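Local coordinates for protein aminoglycoside-O-phosphotransferase VIII (Streptomyces rimosus, PDB 4H05) that probably uses ATP and magnesium to phosphorylate the 3'-hydroxyl of aminoglycoside antibiotics, giving resistance, in a kinase-like phosphotransferase fold, at residues A[172-177]-A[263-268]; A[16-21]-A[41-46]; A[110-115]-A[201-206]; A[182-187]-A[214-219]. All coordinates share one frame; numbering follows the deposited sequence.

Contact 1 of 4, residues A[172-177]-A[263-268]; sequences AELERT and LAFYRL
The F265 ring turns its edge to helix 167-177: the carbonyl oxygen of L174 lies near the ring plane 3.3 Å from F265 CE1, and T177 OG1 sits at the same rim, 3.7 Å from F265 CD1. F265 CD2 rests over the centre of one face of Y266, 3.7 Å above its plane. The motif is a packed pair of C-lobe helices, 167-177 against 260-270, whose segments 172-177 and 263-268 run roughly antiparallel, crossing at -148°. CG of F265 is anti to its backbone N (chi1 179°); the bond to CB leaves along the flank of the helix, and the ring end comes nearer the partner. The L174 side chain crosses F265 at about a right angle, although the modelled approach of those two is doubtful in detail. L268, three residues on, starts toward helix 167-177: its CD2 presses on the backbone of L174, 3.6 Å from L174 CA, and touches E173 CG. L174, F265 and L268 are buried, in an apolar layer that helix 137-150 continues, V141 and A144 meeting L174 and L137 meeting F265. T177 OG1 donates back to E173 O from above the carbonyl plane, so that oxygen serves two donors, OG1 and the T177 backbone N. E173 OE1 forms a salt bridge with R169, and R176 NH2 makes another to the syn side of E173 OE2 at 2.8 Å.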
# COMPACT_ATOMS: atom_id res chain seq x y z
N ALA A 172 -10.62 -15.57 -14.96
CA ALA A 172 -10.12 -16.26 -16.21
C ALA A 172 -8.91 -15.47 -16.79
O ALA A 172 -7.90 -16.06 -17.21
CB ALA A 172 -11.23 -16.41 -17.29
N GLU A 173 -9.00 -14.14 -16.82
CA GLU A 173 -7.95 -13.36 -17.51
C GLU A 173 -6.67 -13.48 -16.69
O GLU A 173 -5.61 -13.74 -17.19
CB GLU A 173 -8.40 -11.90 -17.73
CG GLU A 173 -7.48 -11.05 -18.62
CD GLU A 173 -7.35 -11.59 -20.03
OE1 GLU A 173 -8.24 -12.32 -20.42
OE2 GLU A 173 -6.35 -11.34 -20.71
N LEU A 174 -6.83 -13.43 -15.39
CA LEU A 174 -5.68 -13.52 -14.45
C LEU A 174 -4.92 -14.85 -14.57
O LEU A 174 -3.71 -14.84 -14.78
CB LEU A 174 -6.22 -13.38 -13.06
CG LEU A 174 -5.50 -12.74 -11.90
CD1 LEU A 174 -5.30 -13.74 -10.83
CD2 LEU A 174 -4.30 -11.85 -12.24
N GLU A 175 -5.66 -15.97 -14.48
CA GLU A 175 -5.12 -17.34 -14.69
C GLU A 175 -4.50 -17.45 -16.09
O GLU A 175 -3.39 -18.00 -16.27
CB GLU A 175 -6.21 -18.42 -14.41
CG GLU A 175 -6.47 -18.77 -12.92
CD GLU A 175 -7.85 -19.41 -12.66
N ARG A 176 -5.12 -16.84 -17.09
CA ARG A 176 -4.57 -16.98 -18.45
C ARG A 176 -3.26 -16.26 -18.68
O ARG A 176 -2.35 -16.76 -19.36
CB ARG A 176 -5.58 -16.47 -19.48
CG ARG A 176 -5.09 -16.58 -20.93
CD ARG A 176 -6.15 -16.11 -21.94
NE ARG A 176 -6.10 -14.65 -22.13
CZ ARG A 176 -5.12 -13.97 -22.76
NH1 ARG A 176 -4.08 -14.60 -23.30
NH2 ARG A 176 -5.17 -12.65 -22.83
N THR A 177 -3.18 -15.04 -18.17
CA THR A 177 -1.96 -14.25 -18.29
C THR A 177 -0.93 -14.43 -17.19
O THR A 177 0.13 -13.84 -17.26
CB THR A 177 -2.34 -12.77 -18.41
OG1 THR A 177 -3.28 -12.39 -17.37
CG2 THR A 177 -3.03 -12.55 -19.77
N LEU A 263 3.65 -5.67 -15.95
CA LEU A 263 2.89 -4.53 -15.38
C LEU A 263 1.41 -4.74 -15.61
O LEU A 263 0.56 -4.46 -14.75
CB LEU A 263 3.31 -3.23 -16.06
CG LEU A 263 4.48 -2.36 -15.64
CD1 LEU A 263 5.41 -3.01 -14.68
CD2 LEU A 263 5.16 -1.65 -16.83
N ALA A 264 1.07 -5.13 -16.83
CA ALA A 264 -0.33 -5.37 -17.15
C ALA A 264 -0.92 -6.41 -16.19
O ALA A 264 -1.99 -6.17 -15.60
CB ALA A 264 -0.53 -5.72 -18.62
N PHE A 265 -0.14 -7.45 -15.91
CA PHE A 265 -0.58 -8.52 -15.06
C PHE A 265 -0.75 -8.03 -13.65
O PHE A 265 -1.75 -8.31 -13.04
CB PHE A 265 0.37 -9.70 -15.04
CG PHE A 265 -0.10 -10.79 -14.12
CD1 PHE A 265 -1.09 -11.67 -14.50
CD2 PHE A 265 0.37 -10.86 -12.82
CE1 PHE A 265 -1.57 -12.63 -13.65
CE2 PHE A 265 -0.07 -11.82 -11.96
CZ PHE A 265 -1.06 -12.71 -12.36
N TYR A 266 0.15 -7.20 -13.15
CA TYR A 266 0.05 -6.78 -11.75
C TYR A 266 -0.94 -5.66 -11.56
O TYR A 266 -1.53 -5.52 -10.49
CB TYR A 266 1.46 -6.54 -11.13
CG TYR A 266 2.22 -7.86 -10.91
CD1 TYR A 266 1.84 -8.73 -9.88
CD2 TYR A 266 3.25 -8.25 -11.73
CE1 TYR A 266 2.46 -9.92 -9.70
CE2 TYR A 266 3.90 -9.50 -11.54
CZ TYR A 266 3.43 -10.32 -10.56
OH TYR A 266 3.97 -11.50 -10.36
N ARG A 267 -1.26 -4.92 -12.63
CA ARG A 267 -2.39 -4.02 -12.60
C ARG A 267 -3.71 -4.80 -12.52
O ARG A 267 -4.65 -4.35 -11.87
CB ARG A 267 -2.46 -3.08 -13.84
CG ARG A 267 -1.60 -1.80 -13.85
CD ARG A 267 -2.04 -0.80 -15.00
NE ARG A 267 -0.91 -0.92 -15.89
CZ ARG A 267 -0.84 -1.51 -17.07
NH1 ARG A 267 -1.88 -1.89 -17.75
NH2 ARG A 267 0.37 -1.63 -17.58
N LEU A 268 -3.80 -5.91 -13.25
CA LEU A 268 -4.99 -6.77 -13.25
C LEU A 268 -5.15 -7.48 -11.92
O LEU A 268 -6.24 -7.49 -11.29
CB LEU A 268 -4.91 -7.81 -14.40
CG LEU A 268 -5.93 -8.92 -14.34
CD1 LEU A 268 -7.38 -8.41 -14.49
CD2 LEU A 268 -5.52 -10.01 -15.39

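Contact 2 of 4, residues A[16-21]-A[41-46]; sequences GRYPGC and GGRELF
Y18 and L45 form the tight part of this contact. L45 CD1 lies 3.5 Å from Y18 CD1 and nearly as close to Y18 CE1, the leucine crossing the tyrosine at about a right angle and coming at the ring obliquely. Y18 leaves the chain with CG anti to its carbonyl carbon (chi1 -59°), which starts the ring toward strand 43-50. L38, V79 and V91 also pack on it, and the hydroxyl finds a polar partner in E80. The other half is much looser. R43 extends toward the turn with an exposed, poorly ordered side chain. Its NH1 lies at the edge of the Y18 ring, near its plane, 4.1 Å from Y18 CD1, with guanidinium and ring planes 54° apart. P19 O is at the edge of the guanidinium, yet 3.7 Å from R43 NH2. The modelled approach of that nitrogen to the C21 sulfur is too short to trust. What joins the two segments here is a water that donates to R17 O at 2.6 Å and accepts from R43 NH1 at 3.1 Å. Y18 to C21 make a type II beta turn, closed by C21 N to Y18 O, with G20 at positive phi. This turn carries the chain from helix 6-17 into edge strand 22-25, and Y18 packs on one face of the five-stranded antiparallel sheet of the kinase-like N-terminal lobe.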
# COMPACT_ATOMS: atom_id res chain seq x y z
N GLY A 16 -10.21 5.68 25.30
CA GLY A 16 -9.65 5.71 26.71
C GLY A 16 -8.11 5.52 26.85
O GLY A 16 -7.49 5.98 27.82
N ARG A 17 -7.46 4.88 25.89
CA ARG A 17 -6.04 4.70 26.01
C ARG A 17 -5.27 5.92 25.52
O ARG A 17 -4.07 6.04 25.79
CB ARG A 17 -5.59 3.51 25.14
CG ARG A 17 -5.93 2.09 25.64
CD ARG A 17 -5.23 1.02 24.75
NE ARG A 17 -6.16 -0.03 24.72
CZ ARG A 17 -6.68 -0.64 23.67
NH1 ARG A 17 -6.27 -0.41 22.47
NH2 ARG A 17 -7.62 -1.56 23.88
N TYR A 18 -5.91 6.79 24.77
CA TYR A 18 -5.27 8.03 24.25
C TYR A 18 -6.04 9.29 24.76
O TYR A 18 -6.53 10.03 23.98
CB TYR A 18 -5.17 7.95 22.70
CG TYR A 18 -4.36 6.74 22.38
CD1 TYR A 18 -2.99 6.79 22.48
CD2 TYR A 18 -4.96 5.52 22.17
CE1 TYR A 18 -2.25 5.66 22.29
CE2 TYR A 18 -4.22 4.38 21.99
CZ TYR A 18 -2.87 4.45 22.07
OH TYR A 18 -2.08 3.30 21.93
N PRO A 19 -6.07 9.53 26.06
CA PRO A 19 -6.90 10.62 26.57
C PRO A 19 -6.28 11.90 26.20
O PRO A 19 -5.05 11.99 26.09
CB PRO A 19 -6.85 10.44 28.09
CG PRO A 19 -5.52 9.78 28.35
CD PRO A 19 -5.33 8.85 27.15
N GLY A 20 -7.13 12.90 25.98
CA GLY A 20 -6.65 14.22 25.60
C GLY A 20 -6.23 14.27 24.15
O GLY A 20 -5.72 15.30 23.70
N CYS A 21 -6.42 13.18 23.41
CA CYS A 21 -6.08 13.19 22.00
C CYS A 21 -7.35 13.48 21.21
O CYS A 21 -8.41 12.89 21.44
CB CYS A 21 -5.39 11.90 21.54
SG CYS A 21 -3.63 11.85 22.02
N GLY A 41 -1.01 17.58 22.42
CA GLY A 41 0.33 18.16 22.55
C GLY A 41 1.71 17.49 22.63
O GLY A 41 2.00 16.78 23.57
N GLY A 42 2.59 17.67 21.67
CA GLY A 42 2.34 17.74 20.24
C GLY A 42 2.89 16.40 19.77
O GLY A 42 3.97 16.32 19.22
N ARG A 43 2.16 15.33 20.11
CA ARG A 43 2.36 13.98 19.53
C ARG A 43 1.16 13.76 18.59
O ARG A 43 0.06 14.35 18.80
CB ARG A 43 2.44 12.86 20.60
CG ARG A 43 1.24 12.78 21.56
CD ARG A 43 0.74 11.36 21.90
NE ARG A 43 -0.54 11.40 22.65
CZ ARG A 43 -0.96 10.51 23.58
NH1 ARG A 43 -0.22 9.45 23.92
NH2 ARG A 43 -2.15 10.69 24.21
N GLU A 44 1.39 12.96 17.55
CA GLU A 44 0.38 12.60 16.56
C GLU A 44 0.54 11.16 16.36
O GLU A 44 1.66 10.71 16.32
CB GLU A 44 0.51 13.31 15.21
CG GLU A 44 0.19 14.79 15.32
CD GLU A 44 -0.65 15.38 14.18
OE1 GLU A 44 -1.05 14.66 13.22
OE2 GLU A 44 -0.94 16.61 14.26
N LEU A 45 -0.59 10.43 16.35
CA LEU A 45 -0.68 9.02 16.02
C LEU A 45 -1.58 8.82 14.83
O LEU A 45 -2.55 9.57 14.58
CB LEU A 45 -1.25 8.22 17.16
CG LEU A 45 -0.51 8.51 18.48
CD1 LEU A 45 -1.24 7.94 19.64
CD2 LEU A 45 0.92 7.92 18.49
N PHE A 46 -1.30 7.77 14.11
CA PHE A 46 -2.23 7.22 13.16
C PHE A 46 -2.92 5.99 13.75
O PHE A 46 -2.25 5.09 14.32
CB PHE A 46 -1.44 6.74 11.91
CG PHE A 46 -0.86 7.83 11.05
CD1 PHE A 46 0.04 7.48 10.00
CD2 PHE A 46 -1.14 9.20 11.23
CE1 PHE A 46 0.61 8.45 9.18
CE2 PHE A 46 -0.56 10.16 10.39
CZ PHE A 46 0.32 9.78 9.37
O HOH W 1 -1.70 7.11 25.31

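Contact 3 of 4, residues A[110-115]-A[201-206]; sequences LDVAVA and RTCEVT
C203 holds its sulfur anti to its own carbonyl carbon (chi1 -57°), a torsion that sends SG toward helix 109-124, where it meets D111 and V112. V112 likewise has CG2 anti to its carbonyl carbon, and that methyl lies 4.0 Å from C203 SG. The sulfur is nearer still to D111 CB, at 3.7 Å, so the aspartate contributes its methylene rather than its carboxylate. One turn further along the helix, A115 CB abuts the carbonyl oxygen of C203 at 3.2 Å. V205 CG2 closes the row, 4.1 Å from A115 CB and slightly nearer A115 O. The contact is van der Waals throughout, with methyls lying against two carbonyl oxygens, C203 O and A115 O. On the loop side, C203 takes a left-handed backbone conformation, and T202 OG1 accepts from E204 N at 3.0 Å in an ST turn; D199 receives the backbone N-H groups of R201 and T202. L198 touches both A115 and V205 from the neighbouring strand. The V205 side chain lies about 10 Å from that of N195, a predicted magnesium ligand. The motif is the beta hairpin 196-198/205-208, which follows the catalytic loop in kinase-like folds, its connecting loop here resting on a helix of the C-terminal lobe.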
# COMPACT_ATOMS: atom_id res chain seq x y z
N LEU A 110 8.79 16.13 -10.22
CA LEU A 110 9.82 15.19 -10.67
C LEU A 110 10.59 14.65 -9.51
O LEU A 110 10.87 13.46 -9.46
CB LEU A 110 10.78 15.85 -11.68
CG LEU A 110 10.24 15.92 -13.12
CD1 LEU A 110 10.44 17.29 -13.73
CD2 LEU A 110 10.89 14.88 -14.01
N ASP A 111 10.95 15.50 -8.55
CA ASP A 111 11.63 15.01 -7.37
C ASP A 111 10.86 13.92 -6.56
O ASP A 111 11.47 13.07 -5.94
CB ASP A 111 11.95 16.18 -6.43
CG ASP A 111 12.93 17.18 -7.06
OD1 ASP A 111 13.82 16.74 -7.83
OD2 ASP A 111 12.77 18.39 -6.80
N VAL A 112 9.55 14.06 -6.46
CA VAL A 112 8.68 13.07 -5.77
C VAL A 112 8.74 11.76 -6.51
O VAL A 112 9.03 10.68 -5.92
CB VAL A 112 7.25 13.60 -5.63
CG1 VAL A 112 6.36 12.53 -4.99
CG2 VAL A 112 7.26 14.87 -4.76
N ALA A 113 8.62 11.87 -7.82
CA ALA A 113 8.76 10.74 -8.73
C ALA A 113 10.04 10.00 -8.49
O ALA A 113 10.02 8.78 -8.40
CB ALA A 113 8.69 11.21 -10.18
N VAL A 114 11.16 10.74 -8.37
CA VAL A 114 12.47 10.16 -8.15
C VAL A 114 12.60 9.56 -6.78
O VAL A 114 13.21 8.49 -6.64
CB VAL A 114 13.63 11.22 -8.40
CG1 VAL A 114 14.97 10.67 -7.99
CG2 VAL A 114 13.69 11.61 -9.92
N ALA A 115 12.06 10.24 -5.77
CA ALA A 115 12.12 9.74 -4.39
C ALA A 115 11.31 8.43 -4.33
O ALA A 115 11.74 7.45 -3.71
CB ALA A 115 11.61 10.79 -3.39
N ARG A 201 9.98 19.89 2.17
CA ARG A 201 11.12 20.66 1.72
C ARG A 201 12.07 19.86 0.92
O ARG A 201 12.50 20.33 -0.11
CB ARG A 201 11.81 21.24 2.94
CG ARG A 201 12.85 22.30 2.67
CD ARG A 201 13.68 22.52 3.95
NE ARG A 201 15.04 22.44 3.51
CZ ARG A 201 16.02 21.70 4.01
NH1 ARG A 201 15.88 20.99 5.12
NH2 ARG A 201 17.21 21.75 3.41
N THR A 202 12.43 18.64 1.32
CA THR A 202 13.54 17.99 0.58
C THR A 202 13.03 16.91 -0.37
O THR A 202 13.78 16.35 -1.13
CB THR A 202 14.51 17.32 1.56
OG1 THR A 202 13.78 16.35 2.35
CG2 THR A 202 15.14 18.38 2.50
N CYS A 203 11.74 16.57 -0.27
CA CYS A 203 11.23 15.30 -0.88
C CYS A 203 11.93 14.01 -0.35
O CYS A 203 11.84 12.95 -0.99
CB CYS A 203 11.30 15.36 -2.43
SG CYS A 203 10.38 16.78 -3.10
N GLU A 204 12.62 14.06 0.82
CA GLU A 204 13.08 12.80 1.34
C GLU A 204 11.81 12.04 1.69
O GLU A 204 10.87 12.63 2.17
CB GLU A 204 13.90 12.96 2.59
CG GLU A 204 14.52 11.68 3.16
CD GLU A 204 15.57 12.01 4.22
OE1 GLU A 204 15.86 13.18 4.51
OE2 GLU A 204 16.15 11.10 4.80
N VAL A 205 11.81 10.74 1.46
CA VAL A 205 10.76 9.93 1.97
C VAL A 205 10.82 9.87 3.50
O VAL A 205 11.84 9.54 4.03
CB VAL A 205 10.93 8.51 1.46
CG1 VAL A 205 9.95 7.58 2.22
CG2 VAL A 205 10.71 8.49 -0.06
N THR A 206 9.73 10.17 4.20
CA THR A 206 9.72 10.13 5.65
C THR A 206 9.06 8.88 6.16
O THR A 206 9.33 8.53 7.27
CB THR A 206 8.98 11.33 6.23
OG1 THR A 206 7.76 11.50 5.52
CG2 THR A 206 9.87 12.65 6.11

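Contact 4 of 4, residues A[182-187]-A[214-219]; sequences EDLAVC and VGRADR
A salt bridge and a backbone bond join D183 to R219. R219 NE donates to D183 OD2 at 2.7 Å from above the carboxylate plane (57° out of it), while R219 NH2 makes only a weak bond to D183 OD1 at 3.5 Å. R219 N donates to D183 O. A185 CB lies over one face of the guanidinium, and R219 NH1 goes to Y250 OH. D218 reverses the roles. Its CG is anti to the backbone N (chi1 -161°), and OD2 takes D183 N at 2.9 Å from above the carboxylate plane (67° out of it). OD2 also forms a salt bridge with K262, and OD1 caps H220 N, which would probably favour a charged carboxylate. A water 2.8 Å from D218 N accepts from it and donates to E182 OE1, which L137 N also uses. From this end a twisted antiparallel ladder runs on to C187 and G215. A185 N donates to A217 O at 2.9 Å and A217 N to A185 O at 3.1 Å; C187 and G215 repeat the pattern. A185, C187 and A217 share one face, on which A185 and C187 meet H124 of helix 109-124; from the other, R216 forms a salt bridge with D134. Strand 184-187 runs on toward D190, the predicted proton acceptor; strand 215-218 leads into helix 220-230, whose S221 and D222 touch C187.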
# COMPACT_ATOMS: atom_id res chain seq x y z
N GLU A 182 8.65 -15.30 -11.45
CA GLU A 182 8.52 -14.18 -10.52
C GLU A 182 9.94 -13.75 -10.30
O GLU A 182 10.73 -14.54 -9.83
CB GLU A 182 7.92 -14.60 -9.17
CG GLU A 182 6.44 -14.82 -9.17
CD GLU A 182 6.00 -15.45 -7.89
OE1 GLU A 182 5.29 -14.75 -7.13
OE2 GLU A 182 6.37 -16.62 -7.66
N ASP A 183 10.27 -12.51 -10.64
CA ASP A 183 11.57 -11.96 -10.31
C ASP A 183 11.47 -11.38 -8.84
O ASP A 183 11.09 -10.24 -8.62
CB ASP A 183 11.86 -10.92 -11.37
CG ASP A 183 13.07 -10.09 -11.06
OD1 ASP A 183 13.86 -10.54 -10.25
OD2 ASP A 183 13.23 -9.02 -11.63
N LEU A 184 11.79 -12.18 -7.83
CA LEU A 184 11.40 -11.84 -6.48
C LEU A 184 12.20 -10.69 -5.92
O LEU A 184 13.40 -10.61 -6.09
CB LEU A 184 11.60 -13.04 -5.55
CG LEU A 184 10.67 -14.23 -5.71
CD1 LEU A 184 11.09 -15.44 -4.87
CD2 LEU A 184 9.22 -13.87 -5.51
N ALA A 185 11.51 -9.83 -5.18
CA ALA A 185 12.10 -8.85 -4.28
C ALA A 185 11.12 -8.65 -3.10
O ALA A 185 9.97 -9.08 -3.13
CB ALA A 185 12.29 -7.53 -5.01
N VAL A 186 11.57 -7.99 -2.06
CA VAL A 186 10.66 -7.57 -1.00
C VAL A 186 9.87 -6.40 -1.46
O VAL A 186 10.47 -5.28 -1.64
CB VAL A 186 11.40 -7.21 0.29
CG1 VAL A 186 10.39 -6.69 1.39
CG2 VAL A 186 12.23 -8.42 0.74
N CYS A 187 8.56 -6.67 -1.65
CA CYS A 187 7.57 -5.69 -2.15
C CYS A 187 6.65 -5.10 -1.07
O CYS A 187 6.42 -5.74 -0.03
CB CYS A 187 6.75 -6.31 -3.28
SG CYS A 187 7.74 -6.67 -4.80
N VAL A 214 3.12 -6.30 2.45
CA VAL A 214 4.53 -6.51 2.34
C VAL A 214 4.83 -8.00 2.31
O VAL A 214 4.26 -8.78 3.03
CB VAL A 214 5.34 -5.79 3.46
CG1 VAL A 214 6.72 -6.34 3.58
CG2 VAL A 214 5.52 -4.33 3.09
N GLY A 215 5.80 -8.39 1.50
CA GLY A 215 6.15 -9.76 1.32
C GLY A 215 6.90 -9.89 0.01
O GLY A 215 6.92 -8.95 -0.86
N ARG A 216 7.51 -11.05 -0.15
CA ARG A 216 8.13 -11.32 -1.42
C ARG A 216 7.13 -11.52 -2.56
O ARG A 216 6.04 -12.16 -2.43
CB ARG A 216 9.17 -12.41 -1.30
CG ARG A 216 8.72 -13.75 -0.88
CD ARG A 216 9.81 -14.48 -0.05
NE ARG A 216 9.16 -15.58 0.66
CZ ARG A 216 8.60 -16.59 0.01
NH1 ARG A 216 8.68 -16.66 -1.32
NH2 ARG A 216 7.95 -17.54 0.69
N ALA A 217 7.50 -10.92 -3.68
CA ALA A 217 6.72 -10.96 -4.89
C ALA A 217 7.58 -10.40 -6.04
O ALA A 217 8.69 -9.93 -5.85
CB ALA A 217 5.45 -10.14 -4.77
N ASP A 218 7.07 -10.52 -7.24
CA ASP A 218 7.78 -9.91 -8.36
C ASP A 218 7.86 -8.47 -8.11
O ASP A 218 6.83 -7.85 -7.91
CB ASP A 218 6.97 -10.10 -9.65
CG ASP A 218 7.81 -9.92 -10.90
OD1 ASP A 218 8.23 -8.79 -11.12
OD2 ASP A 218 8.03 -10.93 -11.63
N ARG A 219 9.04 -7.91 -8.21
CA ARG A 219 9.15 -6.45 -8.20
C ARG A 219 8.14 -5.75 -9.06
O ARG A 219 7.75 -4.61 -8.73
CB ARG A 219 10.56 -6.00 -8.63
CG ARG A 219 10.85 -6.22 -10.14
CD ARG A 219 12.27 -5.99 -10.54
NE ARG A 219 13.16 -6.95 -9.92
CZ ARG A 219 14.11 -6.67 -9.02
NH1 ARG A 219 14.35 -5.45 -8.59
NH2 ARG A 219 14.82 -7.67 -8.56
O HOH W 2 4.70 -11.98 -7.64

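Overall arrangement
Contact 2 comes first along the chain and belongs to the N-terminal lobe, 43 Å centre to centre from contact 1, the two on opposite sides of the chain's centre. The other three belong to the helix-rich C-terminal lobe of the kinase-like fold. Contacts 1 and 4 are neighbours, centres 16 Å apart: helix 167-177 leads on to strand 184-187, and Y266 OH packs 3.4 Å from D218 CB. Both segments of contact 4 fall between those of contact 1. Contact 3 alternates with both in sequence, its centre 23 Å from that of contact 4. Contacts 3 and 4 each come within about 10 Å of predicted site residues, side chain to side chain; contact 1 lies away from them.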